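PDB 4YZT: cellulose hydrolase from Bacillus licheniformis, which hydrolyses beta-1,4-glucosidic bonds in cellulose, acting as an endoglucanase of glycoside hydrolase family 5 built from three modules. Local coordinates for residues S226-V231 with G273-N278; S232-R237 with Y490-Y495; S282-H287 with D320-E325. All blocks are in the same frame, centred on the assembly; numbering follows the deposited sequence. Where two conformers were deposited one is given.

Contact 1 of 3, residues S226-V231 with G273-N278; sequences SPWDYV and GTLGAN
Val231 O is the polar atom on which this contact turns, because two backbone N-H groups of the 273-278 loop converge on it. Leu275 N donates at 2.8 Å to Val231 O from above the carbonyl plane, 42° out of it. Ala277 N adds a second, weak bond to Val231 O at 3.4 Å, so the loop is curled around this one oxygen. Both segments follow neighbouring strands of the family 5 (beta/alpha)8 barrel: the short helix 228-231 comes after strand 218-224, whereas the other segment is a loop after strand 267-272. They therefore meet on the C-terminal side of the barrel strands, where the glycan lies, and Leu275 belongs to the glycan pocket. Its CG is anti to the carbonyl carbon (chi1 -57°), and CD1 meets the indole of Trp228 at CZ3, 3.7 Å away, the two side chains crossing at about a right angle. Tyr230 has two neighbours across the contact: its CE1 is 4.0 Å from Ala277 CB, and its CE2 is 4.0 Å from Thr274 CG2. Ala277 CB also sits 3.4 Å from Tyr230 O. Tyr230 and Val231 also pack on helix 280-296, against Ser282 and Tyr286 respectively.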
loop_
_atom_site.group_PDB
_atom_site.type_symbol
_atom_site.label_atom_id
_atom_site.label_comp_id
_atom_site.label_asym_id
_atom_site.label_seq_id
_atom_site.Cartn_x
_atom_site.Cartn_y
_atom_site.Cartn_z
ATOM N N SER A 226 8.485 2.707 -4.058
ATOM C CA SER A 226 9.052 3.959 -4.555
ATOM C C SER A 226 8.079 4.751 -5.414
ATOM O O SER A 226 7.296 4.182 -6.169
ATOM C CB SER A 226 10.328 3.678 -5.343
ATOM O OG SER A 226 11.295 3.108 -4.482
ATOM N N PRO A 227 8.108 6.093 -5.282
ATOM C CA PRO A 227 8.925 6.899 -4.366
ATOM C C PRO A 227 8.339 6.872 -2.960
ATOM O O PRO A 227 7.131 7.049 -2.806
ATOM C CB PRO A 227 8.850 8.321 -4.958
ATOM C CG PRO A 227 8.148 8.170 -6.311
ATOM C CD PRO A 227 7.315 6.935 -6.192
ATOM N N TRP A 228 9.177 6.638 -1.959
ATOM C CA TRP A 228 8.705 6.497 -0.582
ATOM C C TRP A 228 7.859 7.686 -0.128
ATOM O O TRP A 228 6.837 7.506 0.541
ATOM C CB TRP A 228 9.880 6.334 0.375
ATOM C CG TRP A 228 9.442 6.209 1.793
ATOM C CD1 TRP A 228 9.542 7.155 2.774
ATOM C CD2 TRP A 228 8.836 5.060 2.399
ATOM N NE1 TRP A 228 9.021 6.668 3.953
ATOM C CE2 TRP A 228 8.577 5.387 3.748
ATOM C CE3 TRP A 228 8.478 3.788 1.928
ATOM C CZ2 TRP A 228 7.987 4.483 4.633
ATOM C CZ3 TRP A 228 7.882 2.895 2.808
ATOM C CH2 TRP A 228 7.650 3.248 4.147
ATOM N N ASP A 229 8.283 8.894 -0.497
ATOM C CA ASP A 229 7.587 10.074 0.004
ATOM C C ASP A 229 6.261 10.312 -0.729
ATOM O O ASP A 229 5.369 10.972 -0.193
ATOM C CB ASP A 229 8.488 11.328 -0.039
ATOM C CG ASP A 229 9.329 11.442 -1.299
ATOM O OD1 ASP A 229 9.521 10.451 -2.036
ATOM O OD2 ASP A 229 9.806 12.563 -1.553
ATOM N N TYR A 230 6.088 9.739 -1.920
ATOM C CA TYR A 230 4.770 9.784 -2.538
ATOM C C TYR A 230 3.852 8.741 -1.885
ATOM O O TYR A 230 2.725 9.072 -1.491
ATOM C CB TYR A 230 4.803 9.558 -4.069
ATOM C CG TYR A 230 3.409 9.191 -4.533
ATOM C CD1 TYR A 230 2.359 10.116 -4.450
ATOM C CD2 TYR A 230 3.111 7.889 -4.945
ATOM C CE1 TYR A 230 1.060 9.769 -4.813
ATOM C CE2 TYR A 230 1.807 7.528 -5.306
ATOM C CZ TYR A 230 0.793 8.470 -5.235
ATOM O OH TYR A 230 -0.495 8.123 -5.582
ATOM N N VAL A 231 4.314 7.494 -1.762
ATOM C CA VAL A 231 3.409 6.451 -1.280
ATOM C C VAL A 231 3.003 6.718 0.162
ATOM O O VAL A 231 1.880 6.394 0.551
ATOM C CB VAL A 231 4.005 5.012 -1.428
ATOM C CG1 VAL A 231 4.333 4.722 -2.888
ATOM C CG2 VAL A 231 5.217 4.807 -0.566
ATOM N N GLY A 273 2.343 -0.889 -2.916
ATOM C CA GLY A 273 1.097 -0.168 -2.743
ATOM C C GLY A 273 1.290 1.164 -2.055
ATOM O O GLY A 273 2.375 1.474 -1.562
ATOM N N THR A 274 0.233 1.970 -2.010
ATOM C CA THR A 274 0.345 3.247 -1.322
ATOM C C THR A 274 0.114 3.026 0.162
ATOM O O THR A 274 -0.474 2.020 0.575
ATOM C CB THR A 274 -0.635 4.316 -1.886
ATOM O OG1 THR A 274 -1.967 3.787 -1.962
ATOM C CG2 THR A 274 -0.189 4.734 -3.277
ATOM N N LEU A 275 0.614 3.968 0.953
ATOM C CA LEU A 275 0.655 3.863 2.402
ATOM C C LEU A 275 0.139 5.162 3.001
ATOM O O LEU A 275 0.777 5.746 3.879
ATOM C CB LEU A 275 2.084 3.581 2.895
ATOM C CG LEU A 275 2.809 2.332 2.360
ATOM C CD1 LEU A 275 4.240 2.267 2.915
ATOM C CD2 LEU A 275 2.032 1.051 2.682
ATOM N N GLY A 276 -1.000 5.631 2.502
ATOM C CA GLY A 276 -1.577 6.856 3.022
ATOM C C GLY A 276 -1.834 7.938 1.988
ATOM O O GLY A 276 -2.657 8.824 2.223
ATOM N N ALA A 277 -1.132 7.877 0.855
ATOM C CA ALA A 277 -1.402 8.785 -0.260
ATOM C C ALA A 277 -2.901 8.780 -0.549
ATOM O O ALA A 277 -3.487 7.703 -0.673
ATOM C CB ALA A 277 -0.607 8.359 -1.504
ATOM N N ASN A 278 -3.526 9.955 -0.647
ATOM C CA ASN A 278 -4.986 9.993 -0.788
ATOM C C ASN A 278 -5.535 10.610 -2.080
ATOM O O ASN A 278 -6.723 10.484 -2.355
ATOM C CB ASN A 278 -5.615 10.708 0.428
ATOM C CG ASN A 278 -5.374 12.220 0.441
ATOM O OD1 ASN A 278 -4.450 12.737 -0.187
ATOM N ND2 ASN A 278 -6.202 12.932 1.199
#

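Contact 2 of 3, residues S232-R237 with Y490-Y495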
loop_
_atom_site.group_PDB
_atom_site.type_symbol
_atom_site.label_atom_id
_atom_site.label_comp_id
_atom_site.label_asym_id
_atom_site.label_seq_id
_atom_site.Cartn_x
_atom_site.Cartn_y
_atom_site.Cartn_z
ATOM N N SER A 232 3.880 7.371 0.923
ATOM C CA SER A 232 3.604 7.672 2.336
ATOM C C SER A 232 3.094 9.097 2.594
ATOM O O SER A 232 2.809 9.469 3.754
ATOM C CB SER A 232 4.864 7.452 3.179
ATOM O OG SER A 232 5.329 6.118 3.066
ATOM N N ASN A 233 2.964 9.881 1.526
ATOM C CA ASN A 233 2.669 11.324 1.619
ATOM C C ASN A 233 3.590 11.998 2.637
ATOM O O ASN A 233 3.147 12.524 3.655
ATOM C CB ASN A 233 1.202 11.579 1.974
ATOM C CG ASN A 233 0.838 13.059 1.905
ATOM O OD1 ASN A 233 1.592 13.869 1.357
ATOM N ND2 ASN A 233 -0.305 13.418 2.469
ATOM N N TRP A 234 4.886 11.936 2.356
ATOM C CA TRP A 234 5.872 12.667 3.145
ATOM C C TRP A 234 6.259 13.970 2.437
ATOM O O TRP A 234 6.292 14.025 1.210
ATOM C CB TRP A 234 7.127 11.810 3.365
ATOM C CG TRP A 234 7.024 10.771 4.458
ATOM C CD1 TRP A 234 5.892 10.276 5.021
ATOM C CD2 TRP A 234 8.120 10.127 5.122
ATOM N NE1 TRP A 234 6.209 9.353 5.996
ATOM C CE2 TRP A 234 7.574 9.251 6.079
ATOM C CE3 TRP A 234 9.515 10.224 5.012
ATOM C CZ2 TRP A 234 8.367 8.463 6.913
ATOM C CZ3 TRP A 234 10.302 9.442 5.834
ATOM C CH2 TRP A 234 9.724 8.569 6.774
ATOM N N TRP A 235 6.578 14.997 3.219
ATOM C CA TRP A 235 7.141 16.244 2.707
ATOM C C TRP A 235 6.341 16.917 1.598
ATOM O O TRP A 235 6.911 17.577 0.730
ATOM C CB TRP A 235 8.580 16.006 2.217
ATOM C CG TRP A 235 9.461 15.326 3.247
ATOM C CD1 TRP A 235 9.584 15.649 4.558
ATOM C CD2 TRP A 235 10.351 14.225 3.022
ATOM N NE1 TRP A 235 10.484 14.817 5.177
ATOM C CE2 TRP A 235 10.964 13.927 4.253
ATOM C CE3 TRP A 235 10.674 13.451 1.902
ATOM C CZ2 TRP A 235 11.891 12.887 4.396
ATOM C CZ3 TRP A 235 11.589 12.428 2.044
ATOM C CH2 TRP A 235 12.189 12.156 3.282
ATOM N N GLY A 236 5.022 16.751 1.624
ATOM C CA GLY A 236 4.161 17.416 0.665
ATOM C C GLY A 236 4.148 16.794 -0.722
ATOM O O GLY A 236 3.668 17.425 -1.670
ATOM N N ARG A 237 4.638 15.560 -0.855
ATOM C CA ARG A 237 4.640 14.898 -2.167
ATOM C C ARG A 237 3.287 14.230 -2.416
ATOM O O ARG A 237 3.140 13.016 -2.272
ATOM C CB ARG A 237 5.785 13.860 -2.267
ATOM C CG ARG A 237 6.056 13.380 -3.698
ATOM C CD ARG A 237 7.345 12.545 -3.822
ATOM N NE ARG A 237 7.655 12.249 -5.220
ATOM C CZ ARG A 237 8.861 11.899 -5.667
ATOM N NH1 ARG A 237 9.882 11.792 -4.819
ATOM N NH2 ARG A 237 9.057 11.664 -6.967
ATOM N N TYR A 490 2.509 12.722 6.622
ATOM C CA TYR A 490 1.216 12.120 6.957
ATOM C C TYR A 490 1.305 11.074 8.074
ATOM O O TYR A 490 2.247 10.278 8.120
ATOM C CB TYR A 490 0.602 11.481 5.715
ATOM C CG TYR A 490 -0.657 10.680 6.001
ATOM C CD1 TYR A 490 -1.843 11.314 6.355
ATOM C CD2 TYR A 490 -0.654 9.291 5.923
ATOM C CE1 TYR A 490 -2.999 10.586 6.615
ATOM C CE2 TYR A 490 -1.807 8.555 6.180
ATOM C CZ TYR A 490 -2.974 9.213 6.528
ATOM O OH TYR A 490 -4.121 8.490 6.789
ATOM N N ASP A 491 0.324 11.125 8.975
ATOM C CA ASP A 491 0.116 10.155 10.054
ATOM C C ASP A 491 1.088 10.396 11.215
ATOM O O ASP A 491 0.639 10.583 12.335
ATOM C CB ASP A 491 0.224 8.709 9.545
ATOM C CG ASP A 491 -0.617 7.727 10.350
ATOM O OD1 ASP A 491 -1.668 8.119 10.905
ATOM O OD2 ASP A 491 -0.228 6.545 10.417
ATOM N N GLU A 492 2.400 10.404 10.972
ATOM C CA GLU A 492 3.309 10.618 12.102
ATOM C C GLU A 492 3.268 12.075 12.576
ATOM O O GLU A 492 3.453 12.333 13.769
ATOM C CB GLU A 492 4.742 10.187 11.763
ATOM C CG GLU A 492 5.483 11.072 10.805
ATOM C CD GLU A 492 6.849 10.505 10.421
ATOM O OE1 GLU A 492 7.694 11.280 9.937
ATOM O OE2 GLU A 492 7.075 9.280 10.583
ATOM N N ASP A 493 2.969 13.010 11.670
ATOM C CA ASP A 493 2.909 14.431 12.025
ATOM C C ASP A 493 1.502 15.023 12.009
ATOM O O ASP A 493 1.217 15.969 12.744
ATOM C CB ASP A 493 3.773 15.261 11.078
ATOM C CG ASP A 493 5.245 14.931 11.183
ATOM O OD1 ASP A 493 5.686 14.518 12.275
ATOM O OD2 ASP A 493 5.957 15.124 10.176
ATOM N N PHE A 494 0.624 14.516 11.141
ATOM C CA PHE A 494 -0.705 15.120 11.033
ATOM C C PHE A 494 -1.746 14.146 10.529
ATOM O O PHE A 494 -1.424 13.128 9.920
ATOM C CB PHE A 494 -0.683 16.357 10.108
ATOM C CG PHE A 494 -0.371 16.041 8.652
ATOM C CD1 PHE A 494 -1.375 15.597 7.783
ATOM C CD2 PHE A 494 0.913 16.197 8.154
ATOM C CE1 PHE A 494 -1.096 15.304 6.456
ATOM C CE2 PHE A 494 1.202 15.913 6.819
ATOM C CZ PHE A 494 0.189 15.467 5.967
ATOM N N TYR A 495 -3.006 14.476 10.767
ATOM C CA TYR A 495 -4.100 13.717 10.166
ATOM C C TYR A 495 -5.398 14.502 10.200
ATOM O O TYR A 495 -5.515 15.519 10.900
ATOM C CB TYR A 495 -4.289 12.355 10.860
ATOM C CG TYR A 495 -4.550 12.404 12.354
ATOM C CD1 TYR A 495 -3.508 12.564 13.268
ATOM C CD2 TYR A 495 -5.840 12.259 12.856
ATOM C CE1 TYR A 495 -3.756 12.593 14.648
ATOM C CE2 TYR A 495 -6.097 12.293 14.240
ATOM C CZ TYR A 495 -5.048 12.456 15.123
ATOM O OH TYR A 495 -5.299 12.479 16.483
HETATM O O HOH W 1 3.226 8.488 6.278
HETATM O O HOH W 2 5.311 7.846 8.784
#
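Trp234 offers one indole face to the carboxylate of Glu492, whose OE1 stands 4.1 Å above the ring plane, displaced toward the rim; ring and carboxylate planes are 40° apart. Trp235 and water 1 lie at the indole edge. The Phe494 ring has Tyr490 CA over one face and Asn233 at its edge, with ND2 4.1 Å from Phe494 CZ. Ser232 O is near the plane of the Tyr490 ring. One direct hydrogen bond joins the segments, from Tyr490 N to Asn233 O at 3.0 Å, nearly straight at 169°. Asn233, the first residue to leave helical angles after helix 228-231, has positive phi and completes a Schellman motif. With CG anti to the backbone N (chi1 -173°), its amide lies against Tyr490 CB, and ND2 donates to Ala464 O. Water 1 gives its hydrogens to Ser232 O and Tyr490 O, at 2.7 Å each, and accepts weakly from Trp234 NE1. Water 2 accepts from Trp234 NE1 at 3.3 Å and donates to Glu492 OE2, while Glu492 OE1 binds Asn489 ND2. With two bridging waters, this seam between barrel and C-terminal beta module is largely polar, and Asn489 probably steadies Glu492.

Contact 3 of 3, residues S282-H287 with D320-E325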
loop_
_atom_site.group_PDB
_atom_site.type_symbol
_atom_site.label_atom_id
_atom_site.label_comp_id
_atom_site.label_asym_id
_atom_site.label_seq_id
_atom_site.Cartn_x
_atom_site.Cartn_y
_atom_site.Cartn_z
ATOM N N SER A 282 -3.747 10.249 -8.833
ATOM C CA SER A 282 -2.388 9.740 -8.691
ATOM C C SER A 282 -2.404 8.302 -8.211
ATOM O O SER A 282 -1.676 7.462 -8.731
ATOM C CB SER A 282 -1.582 10.603 -7.733
ATOM O OG SER A 282 -1.385 11.906 -8.269
ATOM N N LYS A 283 -3.228 8.017 -7.212
ATOM C CA LYS A 283 -3.278 6.667 -6.658
ATOM C C LYS A 283 -3.686 5.632 -7.712
ATOM O O LYS A 283 -3.093 4.554 -7.800
ATOM C CB LYS A 283 -4.239 6.615 -5.473
ATOM C CG LYS A 283 -4.197 5.295 -4.715
ATOM C CD LYS A 283 -5.529 5.030 -4.011
ATOM C CE LYS A 283 -5.801 5.992 -2.879
ATOM N NZ LYS A 283 -7.215 5.812 -2.371
ATOM N N TRP A 284 -4.696 5.969 -8.514
ATOM C CA TRP A 284 -5.171 5.051 -9.547
ATOM C C TRP A 284 -4.096 4.848 -10.612
ATOM O O TRP A 284 -3.782 3.714 -10.989
ATOM C CB TRP A 284 -6.472 5.568 -10.177
ATOM C CG TRP A 284 -7.633 5.617 -9.202
ATOM C CD1 TRP A 284 -7.646 5.148 -7.921
ATOM C CD2 TRP A 284 -8.937 6.170 -9.441
ATOM N NE1 TRP A 284 -8.877 5.370 -7.348
ATOM C CE2 TRP A 284 -9.686 6.004 -8.256
ATOM C CE3 TRP A 284 -9.545 6.788 -10.542
ATOM C CZ2 TRP A 284 -11.017 6.431 -8.139
ATOM C CZ3 TRP A 284 -10.877 7.223 -10.421
ATOM C CH2 TRP A 284 -11.589 7.044 -9.231
ATOM N N LEU A 285 -3.520 5.951 -11.083
ATOM C CA LEU A 285 -2.429 5.901 -12.061
ATOM C C LEU A 285 -1.207 5.107 -11.559
ATOM O O LEU A 285 -0.591 4.356 -12.312
ATOM C CB LEU A 285 -2.006 7.323 -12.439
ATOM C CG LEU A 285 -0.947 7.449 -13.541
ATOM C CD1 LEU A 285 -1.482 6.854 -14.855
ATOM C CD2 LEU A 285 -0.558 8.897 -13.738
ATOM N N TYR A 286 -0.842 5.307 -10.301
ATOM C CA TYR A 286 0.284 4.591 -9.707
ATOM C C TYR A 286 0.033 3.080 -9.711
ATOM O O TYR A 286 0.882 2.288 -10.146
ATOM C CB TYR A 286 0.541 5.094 -8.281
ATOM C CG TYR A 286 1.751 4.463 -7.624
ATOM C CD1 TYR A 286 1.639 3.279 -6.906
ATOM C CD2 TYR A 286 3.015 5.039 -7.742
ATOM C CE1 TYR A 286 2.747 2.691 -6.317
ATOM C CE2 TYR A 286 4.112 4.459 -7.146
ATOM C CZ TYR A 286 3.976 3.288 -6.450
ATOM O OH TYR A 286 5.078 2.703 -5.860
ATOM N N HIS A 287 -1.142 2.671 -9.247
ATOM C CA HIS A 287 -1.416 1.242 -9.161
ATOM C C HIS A 287 -1.512 0.606 -10.551
ATOM O O HIS A 287 -0.928 -0.456 -10.789
ATOM C CB HIS A 287 -2.683 0.988 -8.350
ATOM C CG HIS A 287 -2.474 1.094 -6.870
ATOM N ND1 HIS A 287 -2.445 2.301 -6.205
ATOM C CD2 HIS A 287 -2.270 0.140 -5.926
ATOM C CE1 HIS A 287 -2.240 2.090 -4.916
ATOM N NE2 HIS A 287 -2.127 0.787 -4.719
ATOM N N ASP A 320 -11.695 2.058 -1.405
ATOM C CA ASP A 320 -11.564 2.630 -2.743
ATOM C C ASP A 320 -11.805 1.493 -3.727
ATOM O O ASP A 320 -10.888 0.746 -4.049
ATOM C CB ASP A 320 -10.175 3.254 -2.942
ATOM C CG ASP A 320 -10.006 3.921 -4.305
ATOM O OD1 ASP A 320 -10.864 3.723 -5.187
ATOM O OD2 ASP A 320 -9.003 4.643 -4.492
ATOM N N PRO A 321 -13.049 1.333 -4.180
ATOM C CA PRO A 321 -13.363 0.165 -5.002
ATOM C C PRO A 321 -12.713 0.234 -6.377
ATOM O O PRO A 321 -12.427 -0.806 -6.971
ATOM C CB PRO A 321 -14.884 0.226 -5.132
ATOM C CG PRO A 321 -15.324 1.071 -4.003
ATOM C CD PRO A 321 -14.266 2.071 -3.791
ATOM N N VAL A 322 -12.514 1.446 -6.881
ATOM C CA VAL A 322 -11.922 1.624 -8.202
ATOM C C VAL A 322 -10.469 1.157 -8.219
ATOM O O VAL A 322 -10.066 0.427 -9.130
ATOM C CB VAL A 322 -11.999 3.091 -8.663
ATOM C CG1 VAL A 322 -11.163 3.310 -9.919
ATOM C CG2 VAL A 322 -13.458 3.497 -8.875
ATOM N N VAL A 323 -9.679 1.562 -7.224
ATOM C CA VAL A 323 -8.276 1.163 -7.229
ATOM C C VAL A 323 -8.184 -0.372 -7.096
ATOM O O VAL A 323 -7.322 -0.997 -7.724
ATOM C CB VAL A 323 -7.456 1.881 -6.130
ATOM C CG1 VAL A 323 -7.707 1.269 -4.741
ATOM C CG2 VAL A 323 -5.980 1.833 -6.464
ATOM N N LYS A 324 -9.084 -0.976 -6.324
ATOM C CA LYS A 324 -9.143 -2.432 -6.225
ATOM C C LYS A 324 -9.425 -3.073 -7.586
ATOM O O LYS A 324 -8.771 -4.041 -7.975
ATOM C CB LYS A 324 -10.219 -2.880 -5.225
ATOM C CG LYS A 324 -10.342 -4.418 -5.085
ATOM C CD LYS A 324 -11.503 -5.009 -5.888
ATOM C CE LYS A 324 -12.844 -4.656 -5.281
ATOM N NZ LYS A 324 -13.976 -5.378 -5.946
ATOM N N GLU A 325 -10.405 -2.538 -8.305
ATOM C CA GLU A 325 -10.750 -3.102 -9.602
ATOM C C GLU A 325 -9.600 -2.928 -10.594
ATOM O O GLU A 325 -9.361 -3.804 -11.430
ATOM C CB GLU A 325 -12.031 -2.473 -10.164
ATOM C CG GLU A 325 -13.290 -2.691 -9.320
ATOM C CD GLU A 325 -13.686 -4.155 -9.133
ATOM O OE1 GLU A 325 -13.122 -5.050 -9.804
ATOM O OE2 GLU A 325 -14.598 -4.404 -8.313
#
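The carboxylate of Asp320 reaches Lys283 and Trp284 because its CG is anti to the backbone N (chi1 -178°), while the lysine chain bends at chi3 (-68°), placing CE for a tip-to-tip approach. Asp320 OD2 then takes two donors on different lone pairs. Lys283 NZ forms a salt bridge to Asp320 OD2 at 3.0 Å, using the anti lone pair. Trp284 NE1 donates to the syn lone pair of Asp320 OD2 at 2.9 Å, with the oxygen in the indole plane. OD1 accepts only weakly from Trp284 NE1; its main bond caps the N terminus of helix 321-330, from Val323 N to Asp320 OD1 at 3.2 Å, arriving from above the carboxylate plane. Helices 280-296 and 321-330 follow the last two strands of the (beta/alpha)8 barrel, and their segments run almost parallel, axes 9.6 Å apart at 12°, as expected of neighbours in its outer helical layer. Between them Val322 CG1 sits over the centre of the Trp284 six-membered ring, 3.5 Å from the centroid, a CH-pi contact. An alanine in place of Trp284 would probably leave Asp320 OD2 with Lys283 as its one donor from this helix and open a gap beside Val322. Gln424, from strand 424-431, touches both Trp284 and Val322. A turn further along helix 280-296, His287 presents a ring face to Val323 CG2, which sits off-centre. That imidazole is fixed in rotation by its ND1, which donates in the ring plane to Lys283 O at 2.8 Å, an oxygen that His287 N reaches from the opposite face of the carbonyl plane.

Overall arrangement
From the N terminus, contact 1 opens first at 226-231 and closes at 273-278, joining the loops that follow barrel strands 218-224 and 267-272. Contact 2 starts within that span, at 232-237, but closes only at 490-495, so the two cross; it ties the barrel to the far C-terminal module. Contact 3, 282-287 with 320-325, begins after contact 1 has closed and is enclosed by contact 2. It pairs the last two barrel helices. Contacts 1 and 2 touch through the Asp229-Arg237 salt bridge, and contacts 1 and 3 through Ser226 O and Tyr286 OH. Contacts 2 and 3 stay about 8 Å apart at their nearest atoms, with contact 1 touching both.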